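Local coordinates for protein sulfoquinovosidase (Escherichia coli, PDB 5OHT) that hydrolyses sulfoquinovosyl diacylglycerides and simpler sulfoquinovosides such as sulfoquinovosyl glycerol, releasing sulfoquinovose for sulfoglycolysis, at residues R52-I57 / C169-G174; G260-T265 / W286-S291; D376-E381 / N427-L432; A470-V475 / G507-F512. All coordinates share one frame; numbering follows the deposited sequence.

Contact 1 (R52-I57 / C169-G174); sequences RGNFSI and CKENAG
Asn54 lies against the backbone of Asn172, its CB 3.2 Å from Asn172 O, and its amide nitrogen ND2 comes within 3.8 Å of the methyl CB of Ala173. The same ND2 is near Glu171 OE2, but the amide and carboxylate planes stand 69° apart and the angle is too poor for a hydrogen bond. The Glu171 side chain is poorly ordered, so its carboxylate contacts are less certain. Asn172 centres an inverse gamma turn; with CG anti to the backbone N (chi1 168°), its ND2 makes a weak bond to Phe55 O at 3.4 Å. One water accepts a hydrogen bond from Arg52 NH1 at 2.7 Å and donates one to Glu171 OE1 at 2.6 Å, bridging opposite charges that do not touch; the direct salt bridge of Arg52 goes to Glu366. Another links Asn54 OD1 to Ala173 O. The contact lays the loop after helix 162-168 along the start of strand 54-74, in the mutarotase-like N-terminal domain, with Glu171 also touching Phe51 of strand 39-51.

Contact 2 (G260-T265 / W286-S291); sequences GIQGGT and WAQDWS. With 9VH ([(3~{S},4~{R},5~{R})-4,5-bis(oxidanyl)piperidin-3-yl]methanesulfonic acid), chain D.
Gln288 NE2 donates to Gln262 OE1 over 3.1 Å, nearly straight at 163°, yet the nitrogen sits above the carbonyl plane of Gln262 and not on a lone pair, the two amides being turned 76° apart. The bond fixes the rotation of the Gln288 amide, whose other end, OE1, accepts a hydrogen bond from hydroxyl O5 of the bound piperidine sulfonate at 2.6 Å. Behind it, Gln262 NE2 is held by Glu538; the extended chain of Gln262 carries OE1 to Gln288, and its CB lies 3.6 Å from Asp289 OD2. These loops follow neighbouring parallel strands, 257-260 and 282-286, at the C-terminal end of the TIM barrel, where such enzymes carry their active sites. Where Gly260 pairs with Trp286 in parallel, Ile261 N donates to Trp286 O at 3.1 Å. Farther along, Asp289 OD2 takes the N-H of Gly263 on its syn side, 2.9 Å away, just before the N-cap Gly264 of helix 265-277. The other oxygen, OD1, accepts from Tyr313 OH, gripping the group at both oxygens.

Contact 3 (D376-E381 / N427-L432); sequences DLTNPE and NAWPAL
Leu377 packs against Trp429 and Leu432 where a type I turn, Asp376 to Asn379, leads into helix 380-395 and meets helix 422-443 of the TIM-barrel domain. CB of Leu377 lies over one face of the indole of Trp429, displaced toward the rim, and is also 4.2 Å from CD2 of Leu432. With CG anti to the carbonyl carbon (chi1 -57°) and the chain continuing nearly straight to one methyl, CD1 comes to Trp429 NE1 at 3.8 Å and also lies 4.2 Å from the backbone C of Leu432. Leu377 thus packs against both the ring and Leu432, three residues on in the same helix. Beyond it, the methyl CG2 of Thr378 reaches Trp429 CZ3 at 4.0 Å, and Met425, a turn before Trp429, touches both Thr378 and Leu432. The turn itself is tied down by Asp376, whose OD2 accepts from His417 N. Its OD1 forms an Asx turn with Thr378 N at 3.0 Å and also accepts a hydrogen bond from Thr378 OG1 at 2.7 Å, both donors coming from the same face of the carboxylate. That OD1, which accepts two hydrogen bonds, lies at the edge of the indole, 3.9 Å from Trp429 CH2.

Contact 4 (A470-V475 / G507-F512); sequences AGDQNV and GYTTLF. With CA (calcium ion), chain C; 9VH ([(3~{S},4~{R},5~{R})-4,5-bis(oxidanyl)piperidin-3-yl]methanesulfonic acid), chain D.
Gln473 O accepts two backbone N-H groups, Tyr508 N at 3.0 Å and Thr509 N at 2.9 Å, the second almost straight at 171°. Thr509 O is met by Val475 N. Gln473 NE2 donates to Ala470 O at 3.0 Å, and Thr510 OG1 to Tyr508 O at 2.9 Å, with Asn545 as its outside partner. Two waters serve the Thr509 hydroxyl: one donates a hydrogen bond to Asp472 OD2 and lies 2.7 Å from Thr509 OG1; the other donates one to Asn474 OD1 and also binds calcium. The metal takes Asp472 O at 2.4 Å, with Gln153, Gly154 and Asp481 helping to complete its shell. Tyr508 runs beside Asp472, with ring atom CD2 3.4 Å from Asp472 OD2; C5 of the bound piperidine sits over one ring face. OD1 of Asp472 approaches 9VH C4 at 3.3 Å. Calcium on its carbonyl, water on its carboxylate and the tyrosine alongside are consistent with the side chain of this inferred proton donor being positioned from several directions beside the bound ligand.

How the contacts relate
Contacts 2 and 4 are buried and both touch the bound piperidine sulfonate, from loops of the same TIM-barrel domain with their nearest atoms about 6 Å apart; His537 lies beside Trp286 of one and Tyr508 of the other. Contact 3 is buried too but mainly apolar, its polar groups bonding within the turn and to His417 and Asn418; it joins the turn before helix 380-395 to helix 422-443, away from the ligand. Contact 1, in the N-terminal domain, is the most solvent-linked: waters do most of the bridging and its one direct hydrogen bond is weak, unlike those of contacts 2 and 4. It still comes within about 5 Å of contact 4, and helix 162-168 packs on Asn474 and Phe512.

Contact 1 (R52-I57 / C169-G174)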
loop_
_atom_site.group_PDB
_atom_site.type_symbol
_atom_site.label_atom_id
_atom_site.label_comp_id
_atom_site.label_asym_id
_atom_site.label_seq_id
_atom_site.Cartn_x
_atom_site.Cartn_y
_atom_site.Cartn_z
ATOM N N ARG A 52 -17.577 8.041 -8.118
ATOM C CA ARG A 52 -17.489 7.145 -6.941
ATOM C C ARG A 52 -16.077 6.543 -6.787
ATOM O O ARG A 52 -15.936 5.359 -6.588
ATOM C CB ARG A 52 -18.537 6.044 -7.066
ATOM C CG ARG A 52 -19.947 6.601 -6.820
ATOM C CD ARG A 52 -21.001 5.555 -7.081
ATOM N NE ARG A 52 -22.331 6.126 -6.864
ATOM C CZ ARG A 52 -23.459 5.462 -7.065
ATOM N NH1 ARG A 52 -23.416 4.225 -7.495
ATOM N NH2 ARG A 52 -24.637 6.049 -6.820
ATOM N N GLY A 53 -15.041 7.384 -6.981
ATOM C CA GLY A 53 -13.637 6.958 -6.833
ATOM C C GLY A 53 -12.951 6.339 -8.022
ATOM O O GLY A 53 -11.755 6.036 -7.963
ATOM N N ASN A 54 -13.709 6.061 -9.069
ATOM C CA ASN A 54 -13.186 5.508 -10.312
ATOM C C ASN A 54 -12.932 6.658 -11.268
ATOM O O ASN A 54 -13.799 7.531 -11.441
ATOM C CB ASN A 54 -14.145 4.509 -10.947
ATOM C CG ASN A 54 -14.524 3.369 -9.989
ATOM O OD1 ASN A 54 -13.692 2.610 -9.591
ATOM N ND2 ASN A 54 -15.842 3.248 -9.661
ATOM N N PHE A 55 -11.717 6.705 -11.806
ATOM C CA PHE A 55 -11.292 7.813 -12.660
ATOM C C PHE A 55 -11.122 7.316 -14.105
ATOM O O PHE A 55 -10.678 6.192 -14.349
ATOM C CB PHE A 55 -9.954 8.415 -12.165
ATOM C CG PHE A 55 -10.090 9.279 -10.967
ATOM C CD1 PHE A 55 -10.060 8.711 -9.676
ATOM C CD2 PHE A 55 -10.242 10.670 -11.072
ATOM C CE1 PHE A 55 -10.174 9.483 -8.557
ATOM C CE2 PHE A 55 -10.331 11.441 -9.941
ATOM C CZ PHE A 55 -10.315 10.848 -8.674
ATOM N N SER A 56 -11.503 8.183 -15.009
ATOM C CA SER A 56 -11.239 8.111 -16.444
ATOM C C SER A 56 -10.225 9.208 -16.800
ATOM O O SER A 56 -10.504 10.388 -16.604
ATOM C CB SER A 56 -12.534 8.439 -17.185
ATOM O OG SER A 56 -12.243 8.457 -18.552
ATOM N N ILE A 57 -9.064 8.828 -17.301
ATOM C CA ILE A 57 -7.972 9.747 -17.593
ATOM C C ILE A 57 -7.519 9.681 -19.064
ATOM O O ILE A 57 -7.131 8.629 -19.524
ATOM C CB ILE A 57 -6.754 9.450 -16.732
ATOM C CG1 ILE A 57 -7.103 9.695 -15.227
ATOM C CG2 ILE A 57 -5.593 10.391 -17.110
ATOM C CD1 ILE A 57 -6.017 9.271 -14.267
ATOM N N CYS A 169 -20.335 -3.061 -16.262
ATOM C CA CYS A 169 -21.632 -2.990 -16.973
ATOM C C CYS A 169 -22.358 -1.610 -16.940
ATOM O O CYS A 169 -22.703 -1.083 -17.988
ATOM C CB CYS A 169 -22.556 -4.175 -16.537
ATOM S SG CYS A 169 -24.297 -4.277 -17.074
ATOM N N LYS A 170 -22.572 -1.026 -15.771
ATOM C CA LYS A 170 -23.199 0.319 -15.601
ATOM C C LYS A 170 -22.197 1.510 -15.342
ATOM O O LYS A 170 -22.485 2.682 -15.667
ATOM C CB LYS A 170 -24.251 0.235 -14.458
ATOM C CG LYS A 170 -23.795 0.688 -13.057
ATOM C CD LYS A 170 -23.214 -0.351 -12.112
ATOM C CE LYS A 170 -21.912 -1.017 -12.526
ATOM N NZ LYS A 170 -22.128 -2.441 -12.934
ATOM N N GLU A 171 -21.044 1.175 -14.742
ATOM C CA GLU A 171 -20.091 2.061 -14.042
ATOM C C GLU A 171 -18.703 1.657 -14.492
ATOM O O GLU A 171 -18.478 0.530 -14.817
ATOM C CB GLU A 171 -20.169 1.777 -12.552
ATOM C CG GLU A 171 -19.262 2.520 -11.600
ATOM C CD GLU A 171 -19.627 2.180 -10.132
ATOM O OE1 GLU A 171 -20.560 1.343 -9.923
ATOM O OE2 GLU A 171 -18.991 2.716 -9.168
ATOM N N ASN A 172 -17.774 2.579 -14.539
ATOM C CA ASN A 172 -16.406 2.257 -14.862
ATOM C C ASN A 172 -15.741 1.627 -13.545
ATOM O O ASN A 172 -14.778 2.180 -13.089
ATOM C CB ASN A 172 -15.777 3.588 -15.502
ATOM C CG ASN A 172 -14.249 3.612 -15.665
ATOM O OD1 ASN A 172 -13.648 2.709 -16.243
ATOM N ND2 ASN A 172 -13.623 4.716 -15.194
ATOM N N ALA A 173 -16.262 0.508 -12.966
ATOM C CA ALA A 173 -15.735 -0.068 -11.643
ATOM C C ALA A 173 -14.822 -1.341 -11.689
ATOM O O ALA A 173 -14.215 -1.674 -10.684
ATOM C CB ALA A 173 -16.880 -0.305 -10.640
ATOM N N GLY A 174 -14.723 -2.007 -12.813
ATOM C CA GLY A 174 -13.907 -3.241 -12.948
ATOM C C GLY A 174 -12.396 -2.983 -12.809
ATOM O O GLY A 174 -11.652 -3.817 -12.266
HETATM O O HOH W 1 -16.953 2.734 -6.703
HETATM O O HOH W 2 -21.599 2.239 -7.770
HETATM O O HOH W 3 -13.875 0.080 -8.468
HETATM O O HOH W 4 -14.962 6.796 -14.576
#

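Contact 2 (G260-T265 / W286-S291)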
loop_
_atom_site.group_PDB
_atom_site.type_symbol
_atom_site.label_atom_id
_atom_site.label_comp_id
_atom_site.label_asym_id
_atom_site.label_seq_id
_atom_site.Cartn_x
_atom_site.Cartn_y
_atom_site.Cartn_z
ATOM N N GLY A 260 -13.455 -8.813 13.644
ATOM C CA GLY A 260 -14.311 -7.828 13.001
ATOM C C GLY A 260 -15.784 -8.182 13.273
ATOM O O GLY A 260 -16.293 -9.269 12.873
ATOM N N ILE A 261 -16.453 -7.273 13.967
ATOM C CA ILE A 261 -17.837 -7.512 14.446
ATOM C C ILE A 261 -18.628 -6.191 14.278
ATOM O O ILE A 261 -18.086 -5.126 14.526
ATOM C CB ILE A 261 -17.862 -7.948 15.940
ATOM C CG1 ILE A 261 -17.008 -9.201 16.209
ATOM C CG2 ILE A 261 -19.315 -8.249 16.342
ATOM C CD1 ILE A 261 -16.639 -9.429 17.682
ATOM N N GLN A 262 -19.860 -6.308 13.823
ATOM C CA GLN A 262 -20.811 -5.206 13.813
ATOM C C GLN A 262 -22.120 -5.673 14.553
ATOM O O GLN A 262 -22.388 -6.869 14.636
ATOM C CB GLN A 262 -21.121 -4.822 12.368
ATOM C CG GLN A 262 -19.875 -4.337 11.543
ATOM C CD GLN A 262 -20.230 -3.967 10.116
ATOM O OE1 GLN A 262 -20.426 -2.778 9.820
ATOM N NE2 GLN A 262 -20.419 -4.970 9.247
ATOM N N GLY A 263 -22.896 -4.697 15.036
ATOM C CA GLY A 263 -24.216 -4.920 15.642
ATOM C C GLY A 263 -24.402 -4.444 17.068
ATOM O O GLY A 263 -25.460 -4.632 17.625
ATOM N N GLY A 264 -23.387 -3.862 17.687
ATOM C CA GLY A 264 -23.511 -3.216 18.971
ATOM C C GLY A 264 -22.836 -3.922 20.127
ATOM O O GLY A 264 -22.195 -4.956 19.963
ATOM N N THR A 265 -22.967 -3.336 21.315
ATOM C CA THR A 265 -22.223 -3.787 22.521
ATOM C C THR A 265 -22.433 -5.269 22.831
ATOM O O THR A 265 -21.465 -6.015 23.012
ATOM C CB THR A 265 -22.575 -2.903 23.729
ATOM O OG1 THR A 265 -22.303 -1.538 23.400
ATOM C CG2 THR A 265 -21.702 -3.286 24.952
ATOM N N TRP A 286 -12.743 -5.232 16.552
ATOM C CA TRP A 286 -12.753 -4.122 15.590
ATOM C C TRP A 286 -14.193 -3.938 15.116
ATOM O O TRP A 286 -14.733 -4.779 14.397
ATOM C CB TRP A 286 -11.786 -4.372 14.398
ATOM C CG TRP A 286 -11.979 -3.349 13.330
ATOM C CD1 TRP A 286 -11.853 -2.019 13.476
ATOM C CD2 TRP A 286 -12.376 -3.569 11.965
ATOM N NE1 TRP A 286 -12.156 -1.373 12.316
ATOM C CE2 TRP A 286 -12.486 -2.302 11.361
ATOM C CE3 TRP A 286 -12.649 -4.708 11.208
ATOM C CZ2 TRP A 286 -12.883 -2.137 10.014
ATOM C CZ3 TRP A 286 -13.043 -4.558 9.880
ATOM C CH2 TRP A 286 -13.167 -3.265 9.303
ATOM N N ALA A 287 -14.792 -2.805 15.495
ATOM C CA ALA A 287 -16.230 -2.536 15.239
ATOM C C ALA A 287 -16.363 -1.239 14.464
ATOM O O ALA A 287 -16.434 -0.160 15.053
ATOM C CB ALA A 287 -17.026 -2.439 16.540
ATOM N N GLN A 288 -16.451 -1.372 13.136
ATOM C CA GLN A 288 -16.437 -0.167 12.262
ATOM C C GLN A 288 -17.722 0.689 12.443
ATOM O O GLN A 288 -17.726 1.896 12.159
ATOM C CB GLN A 288 -16.251 -0.548 10.802
ATOM C CG GLN A 288 -17.295 -1.419 10.139
ATOM C CD GLN A 288 -17.125 -1.504 8.610
ATOM O OE1 GLN A 288 -16.061 -1.194 8.085
ATOM N NE2 GLN A 288 -18.174 -1.977 7.903
ATOM N N ASP A 289 -18.800 0.053 12.914
ATOM C CA ASP A 289 -20.087 0.708 13.186
ATOM C C ASP A 289 -20.190 1.347 14.578
ATOM O O ASP A 289 -21.304 1.658 15.026
ATOM C CB ASP A 289 -21.267 -0.273 12.907
ATOM C CG ASP A 289 -21.393 -1.408 13.941
ATOM O OD1 ASP A 289 -20.387 -1.795 14.567
ATOM O OD2 ASP A 289 -22.526 -2.016 14.055
ATOM N N TRP A 290 -19.061 1.623 15.242
ATOM C CA TRP A 290 -19.038 2.370 16.484
ATOM C C TRP A 290 -19.787 3.731 16.404
ATOM O O TRP A 290 -20.224 4.273 17.445
ATOM C CB TRP A 290 -17.608 2.596 16.965
ATOM C CG TRP A 290 -16.900 3.692 16.174
ATOM C CD1 TRP A 290 -16.573 3.646 14.869
ATOM C CD2 TRP A 290 -16.472 4.978 16.654
ATOM N NE1 TRP A 290 -16.005 4.849 14.487
ATOM C CE2 TRP A 290 -15.902 5.670 15.559
ATOM C CE3 TRP A 290 -16.534 5.627 17.903
ATOM C CZ2 TRP A 290 -15.407 6.987 15.656
ATOM C CZ3 TRP A 290 -16.037 6.942 18.015
ATOM C CH2 TRP A 290 -15.484 7.617 16.865
ATOM N N SER A 291 -19.890 4.290 15.186
ATOM C CA SER A 291 -20.519 5.598 14.940
ATOM C C SER A 291 -21.885 5.481 14.346
ATOM O O SER A 291 -22.481 6.497 13.961
ATOM C CB SER A 291 -19.621 6.455 14.016
ATOM O OG SER A 291 -19.318 5.761 12.835
HETATM O O1 9VH D . -18.745 0.942 3.736
HETATM S S1 9VH D . -17.894 1.915 4.338
HETATM O O2 9VH D . -18.377 2.783 5.347
HETATM O O3 9VH D . -17.351 2.831 3.283
HETATM C C1 9VH D . -16.472 1.115 5.055
HETATM C C2 9VH D . -15.731 0.088 4.179
HETATM C C3 9VH D . -15.082 0.714 2.954
HETATM N N1 9VH D . -13.610 0.814 2.905
HETATM C C4 9VH D . -12.938 -0.475 3.139
HETATM C C5 9VH D . -13.747 -1.476 3.971
HETATM O O4 9VH D . -12.886 -2.319 4.710
HETATM C C6 9VH D . -14.716 -0.790 4.932
HETATM O O5 9VH D . -15.419 -1.809 5.647
#

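Contact 3 (D376-E381 / N427-L432)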
loop_
_atom_site.group_PDB
_atom_site.type_symbol
_atom_site.label_atom_id
_atom_site.label_comp_id
_atom_site.label_asym_id
_atom_site.label_seq_id
_atom_site.Cartn_x
_atom_site.Cartn_y
_atom_site.Cartn_z
ATOM N N ASP A 376 -10.527 19.843 4.264
ATOM C CA ASP A 376 -9.400 20.393 3.475
ATOM C C ASP A 376 -8.162 20.369 4.317
ATOM O O ASP A 376 -7.829 21.323 5.027
ATOM C CB ASP A 376 -9.699 21.795 2.933
ATOM C CG ASP A 376 -8.610 22.335 1.980
ATOM O OD1 ASP A 376 -7.480 21.774 1.880
ATOM O OD2 ASP A 376 -8.875 23.380 1.336
ATOM N N LEU A 377 -7.394 19.286 4.167
ATOM C CA LEU A 377 -6.180 19.085 4.967
ATOM C C LEU A 377 -5.011 19.996 4.568
ATOM O O LEU A 377 -3.997 19.990 5.281
ATOM C CB LEU A 377 -5.768 17.628 4.895
ATOM C CG LEU A 377 -6.789 16.547 5.329
ATOM C CD1 LEU A 377 -6.193 15.154 5.057
ATOM C CD2 LEU A 377 -7.155 16.635 6.786
ATOM N N THR A 378 -5.137 20.772 3.507
ATOM C CA THR A 378 -4.158 21.846 3.221
ATOM C C THR A 378 -4.441 23.129 4.011
ATOM O O THR A 378 -3.598 24.001 4.047
ATOM C CB THR A 378 -4.102 22.256 1.701
ATOM O OG1 THR A 378 -5.232 23.080 1.324
ATOM C CG2 THR A 378 -4.057 21.057 0.815
ATOM N N ASN A 379 -5.627 23.274 4.588
ATOM C CA ASN A 379 -5.911 24.382 5.533
ATOM C C ASN A 379 -5.382 24.003 6.962
ATOM O O ASN A 379 -5.944 23.093 7.615
ATOM C CB ASN A 379 -7.416 24.646 5.548
ATOM C CG ASN A 379 -7.829 25.787 6.516
ATOM O OD1 ASN A 379 -7.113 26.127 7.481
ATOM N ND2 ASN A 379 -9.013 26.321 6.277
ATOM N N PRO A 380 -4.298 24.662 7.446
ATOM C CA PRO A 380 -3.715 24.227 8.739
ATOM C C PRO A 380 -4.680 24.200 9.937
ATOM O O PRO A 380 -4.536 23.399 10.854
ATOM C CB PRO A 380 -2.586 25.241 8.990
ATOM C CG PRO A 380 -2.278 25.821 7.636
ATOM C CD PRO A 380 -3.603 25.857 6.900
ATOM N N GLU A 381 -5.642 25.109 9.942
ATOM C CA GLU A 381 -6.667 25.170 10.993
ATOM C C GLU A 381 -7.652 24.001 10.906
ATOM O O GLU A 381 -8.030 23.446 11.944
ATOM C CB GLU A 381 -7.436 26.515 10.868
ATOM C CG GLU A 381 -8.274 26.898 12.075
ATOM C CD GLU A 381 -9.163 28.127 11.825
ATOM O OE1 GLU A 381 -10.251 28.103 12.466
ATOM O OE2 GLU A 381 -8.856 28.967 10.936
ATOM N N ASN A 427 -2.843 13.217 -5.665
ATOM C CA ASN A 427 -1.968 12.111 -5.329
ATOM C C ASN A 427 -1.280 12.320 -3.955
ATOM O O ASN A 427 -0.807 11.363 -3.363
ATOM C CB ASN A 427 -0.858 11.898 -6.386
ATOM C CG ASN A 427 -1.325 11.102 -7.618
ATOM O OD1 ASN A 427 -2.303 10.338 -7.547
ATOM N ND2 ASN A 427 -0.588 11.263 -8.746
ATOM N N ALA A 428 -1.184 13.578 -3.496
ATOM C CA ALA A 428 -0.482 13.861 -2.246
ATOM C C ALA A 428 -1.411 13.664 -0.981
ATOM O O ALA A 428 -0.949 13.626 0.156
ATOM C CB ALA A 428 0.073 15.279 -2.312
ATOM N N TRP A 429 -2.700 13.472 -1.207
ATOM C CA TRP A 429 -3.651 13.442 -0.098
ATOM C C TRP A 429 -3.448 12.273 0.883
ATOM O O TRP A 429 -3.589 12.476 2.071
ATOM C CB TRP A 429 -5.061 13.353 -0.638
ATOM C CG TRP A 429 -6.058 14.110 0.152
ATOM C CD1 TRP A 429 -6.963 13.599 1.083
ATOM C CD2 TRP A 429 -6.297 15.528 0.080
ATOM N NE1 TRP A 429 -7.756 14.659 1.596
ATOM C CE2 TRP A 429 -7.372 15.831 0.988
ATOM C CE3 TRP A 429 -5.717 16.550 -0.628
ATOM C CZ2 TRP A 429 -7.835 17.134 1.183
ATOM C CZ3 TRP A 429 -6.165 17.875 -0.447
ATOM C CH2 TRP A 429 -7.234 18.150 0.459
ATOM N N PRO A 430 -3.102 11.048 0.374
ATOM C CA PRO A 430 -2.969 9.963 1.356
ATOM C C PRO A 430 -1.943 10.190 2.489
ATOM O O PRO A 430 -2.230 9.906 3.662
ATOM C CB PRO A 430 -2.693 8.727 0.519
ATOM C CG PRO A 430 -3.297 9.015 -0.836
ATOM C CD PRO A 430 -3.188 10.548 -1.005
ATOM N N ALA A 431 -0.733 10.650 2.161
ATOM C CA ALA A 431 0.289 10.858 3.226
ATOM C C ALA A 431 -0.098 12.053 4.159
ATOM O O ALA A 431 0.327 12.084 5.320
ATOM C CB ALA A 431 1.660 11.118 2.635
ATOM N N LEU A 432 -0.821 13.021 3.627
ATOM C CA LEU A 432 -1.333 14.170 4.442
ATOM C C LEU A 432 -2.323 13.631 5.493
ATOM O O LEU A 432 -2.274 13.989 6.635
ATOM C CB LEU A 432 -2.059 15.167 3.589
ATOM C CG LEU A 432 -1.548 16.551 3.301
ATOM C CD1 LEU A 432 -0.156 16.483 2.746
ATOM C CD2 LEU A 432 -2.460 17.214 2.267
#

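Contact 4 (A470-V475 / G507-F512)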
loop_
_atom_site.group_PDB
_atom_site.type_symbol
_atom_site.label_atom_id
_atom_site.label_comp_id
_atom_site.label_asym_id
_atom_site.label_seq_id
_atom_site.Cartn_x
_atom_site.Cartn_y
_atom_site.Cartn_z
ATOM N N ALA A 470 -4.141 -4.441 2.742
ATOM C CA ALA A 470 -4.254 -4.601 1.298
ATOM C C ALA A 470 -5.602 -4.080 0.681
ATOM O O ALA A 470 -5.881 -4.275 -0.471
ATOM C CB ALA A 470 -4.012 -6.053 0.906
ATOM N N GLY A 471 -6.400 -3.360 1.443
ATOM C CA GLY A 471 -7.684 -2.871 0.993
ATOM C C GLY A 471 -8.698 -3.953 0.639
ATOM O O GLY A 471 -8.648 -4.992 1.209
ATOM N N ASP A 472 -9.546 -3.686 -0.385
ATOM C CA ASP A 472 -10.671 -4.567 -0.749
ATOM C C ASP A 472 -10.320 -5.607 -1.862
ATOM O O ASP A 472 -10.190 -5.260 -3.053
ATOM C CB ASP A 472 -11.901 -3.759 -1.283
ATOM C CG ASP A 472 -12.377 -2.653 -0.312
ATOM O OD1 ASP A 472 -11.781 -2.422 0.782
ATOM O OD2 ASP A 472 -13.368 -2.002 -0.678
ATOM N N GLN A 473 -10.147 -6.862 -1.462
ATOM C CA GLN A 473 -10.129 -8.027 -2.354
ATOM C C GLN A 473 -11.565 -8.531 -2.481
ATOM O O GLN A 473 -12.392 -8.356 -1.556
ATOM C CB GLN A 473 -9.295 -9.222 -1.817
ATOM C CG GLN A 473 -7.767 -9.077 -1.925
ATOM C CD GLN A 473 -7.242 -7.987 -1.006
ATOM O OE1 GLN A 473 -7.290 -8.108 0.241
ATOM N NE2 GLN A 473 -6.773 -6.866 -1.612
ATOM N N ASN A 474 -11.862 -9.104 -3.641
ATOM C CA ASN A 474 -13.110 -9.918 -3.789
ATOM C C ASN A 474 -13.059 -11.126 -2.867
ATOM O O ASN A 474 -11.956 -11.605 -2.494
ATOM C CB ASN A 474 -13.291 -10.464 -5.231
ATOM C CG ASN A 474 -13.496 -9.399 -6.257
ATOM O OD1 ASN A 474 -13.845 -8.254 -5.925
ATOM N ND2 ASN A 474 -13.313 -9.765 -7.524
ATOM N N VAL A 475 -14.265 -11.632 -2.497
ATOM C CA VAL A 475 -14.373 -12.871 -1.762
ATOM C C VAL A 475 -14.248 -14.033 -2.683
ATOM O O VAL A 475 -15.138 -14.928 -2.697
ATOM C CB VAL A 475 -15.659 -12.936 -0.863
ATOM C CG1 VAL A 475 -15.544 -11.933 0.253
ATOM C CG2 VAL A 475 -17.000 -12.716 -1.640
ATOM N N GLY A 507 -11.213 -11.723 2.728
ATOM C CA GLY A 507 -11.582 -10.728 1.730
ATOM C C GLY A 507 -12.781 -9.875 2.156
ATOM O O GLY A 507 -13.342 -10.102 3.235
ATOM N N TYR A 508 -13.205 -8.980 1.264
ATOM C CA TYR A 508 -14.239 -7.974 1.514
ATOM C C TYR A 508 -15.416 -7.921 0.535
ATOM O O TYR A 508 -16.608 -8.052 0.945
ATOM C CB TYR A 508 -13.609 -6.595 1.570
ATOM C CG TYR A 508 -14.633 -5.491 1.816
ATOM C CD1 TYR A 508 -15.228 -5.345 3.069
ATOM C CD2 TYR A 508 -15.047 -4.634 0.761
ATOM C CE1 TYR A 508 -16.199 -4.382 3.264
ATOM C CE2 TYR A 508 -16.008 -3.638 0.989
ATOM C CZ TYR A 508 -16.590 -3.549 2.224
ATOM O OH TYR A 508 -17.529 -2.563 2.441
ATOM N N THR A 509 -15.113 -7.715 -0.745
ATOM C CA THR A 509 -16.123 -7.314 -1.746
ATOM C C THR A 509 -17.076 -8.463 -2.129
ATOM O O THR A 509 -16.646 -9.474 -2.671
ATOM C CB THR A 509 -15.471 -6.749 -3.009
ATOM O OG1 THR A 509 -14.494 -5.706 -2.668
ATOM C CG2 THR A 509 -16.617 -6.163 -3.925
ATOM N N THR A 510 -18.358 -8.256 -1.843
ATOM C CA THR A 510 -19.382 -9.304 -1.910
ATOM C C THR A 510 -20.499 -8.724 -2.862
ATOM O O THR A 510 -21.278 -7.819 -2.460
ATOM C CB THR A 510 -19.943 -9.523 -0.493
ATOM O OG1 THR A 510 -18.890 -9.739 0.469
ATOM C CG2 THR A 510 -20.876 -10.723 -0.446
ATOM N N LEU A 511 -20.490 -9.186 -4.095
ATOM C CA LEU A 511 -21.278 -8.653 -5.223
ATOM C C LEU A 511 -21.504 -9.726 -6.254
ATOM O O LEU A 511 -20.711 -10.677 -6.401
ATOM C CB LEU A 511 -20.526 -7.500 -5.929
ATOM C CG LEU A 511 -20.394 -6.195 -5.240
ATOM C CD1 LEU A 511 -19.480 -5.296 -6.101
ATOM C CD2 LEU A 511 -21.768 -5.556 -4.942
ATOM N N PHE A 512 -22.583 -9.545 -7.050
ATOM C CA PHE A 512 -22.898 -10.466 -8.168
ATOM C C PHE A 512 -23.096 -11.887 -7.600
ATOM O O PHE A 512 -23.801 -12.002 -6.607
ATOM C CB PHE A 512 -21.877 -10.336 -9.295
ATOM C CG PHE A 512 -21.529 -8.892 -9.634
ATOM C CD1 PHE A 512 -22.536 -7.958 -9.876
ATOM C CD2 PHE A 512 -20.201 -8.449 -9.662
ATOM C CE1 PHE A 512 -22.245 -6.643 -10.167
ATOM C CE2 PHE A 512 -19.910 -7.100 -9.931
ATOM C CZ PHE A 512 -20.943 -6.214 -10.185
HETATM CA CA CA C . -10.611 -4.944 -5.396
HETATM O O1 9VH D . -18.745 0.942 3.736
HETATM S S1 9VH D . -17.894 1.915 4.338
HETATM O O2 9VH D . -18.377 2.783 5.347
HETATM O O3 9VH D . -17.351 2.831 3.283
HETATM C C1 9VH D . -16.472 1.115 5.055
HETATM C C2 9VH D . -15.731 0.088 4.179
HETATM C C3 9VH D . -15.082 0.714 2.954
HETATM N N1 9VH D . -13.610 0.814 2.905
HETATM C C4 9VH D . -12.938 -0.475 3.139
HETATM C C5 9VH D . -13.747 -1.476 3.971
HETATM O O4 9VH D . -12.886 -2.319 4.710
HETATM C C6 9VH D . -14.716 -0.790 4.932
HETATM O O5 9VH D . -15.419 -1.809 5.647
HETATM O O HOH W 5 -15.293 -3.111 -2.393
HETATM O O HOH W 6 -12.841 -5.898 -4.841
HETATM O O HOH W 7 -11.658 -2.891 -4.833
#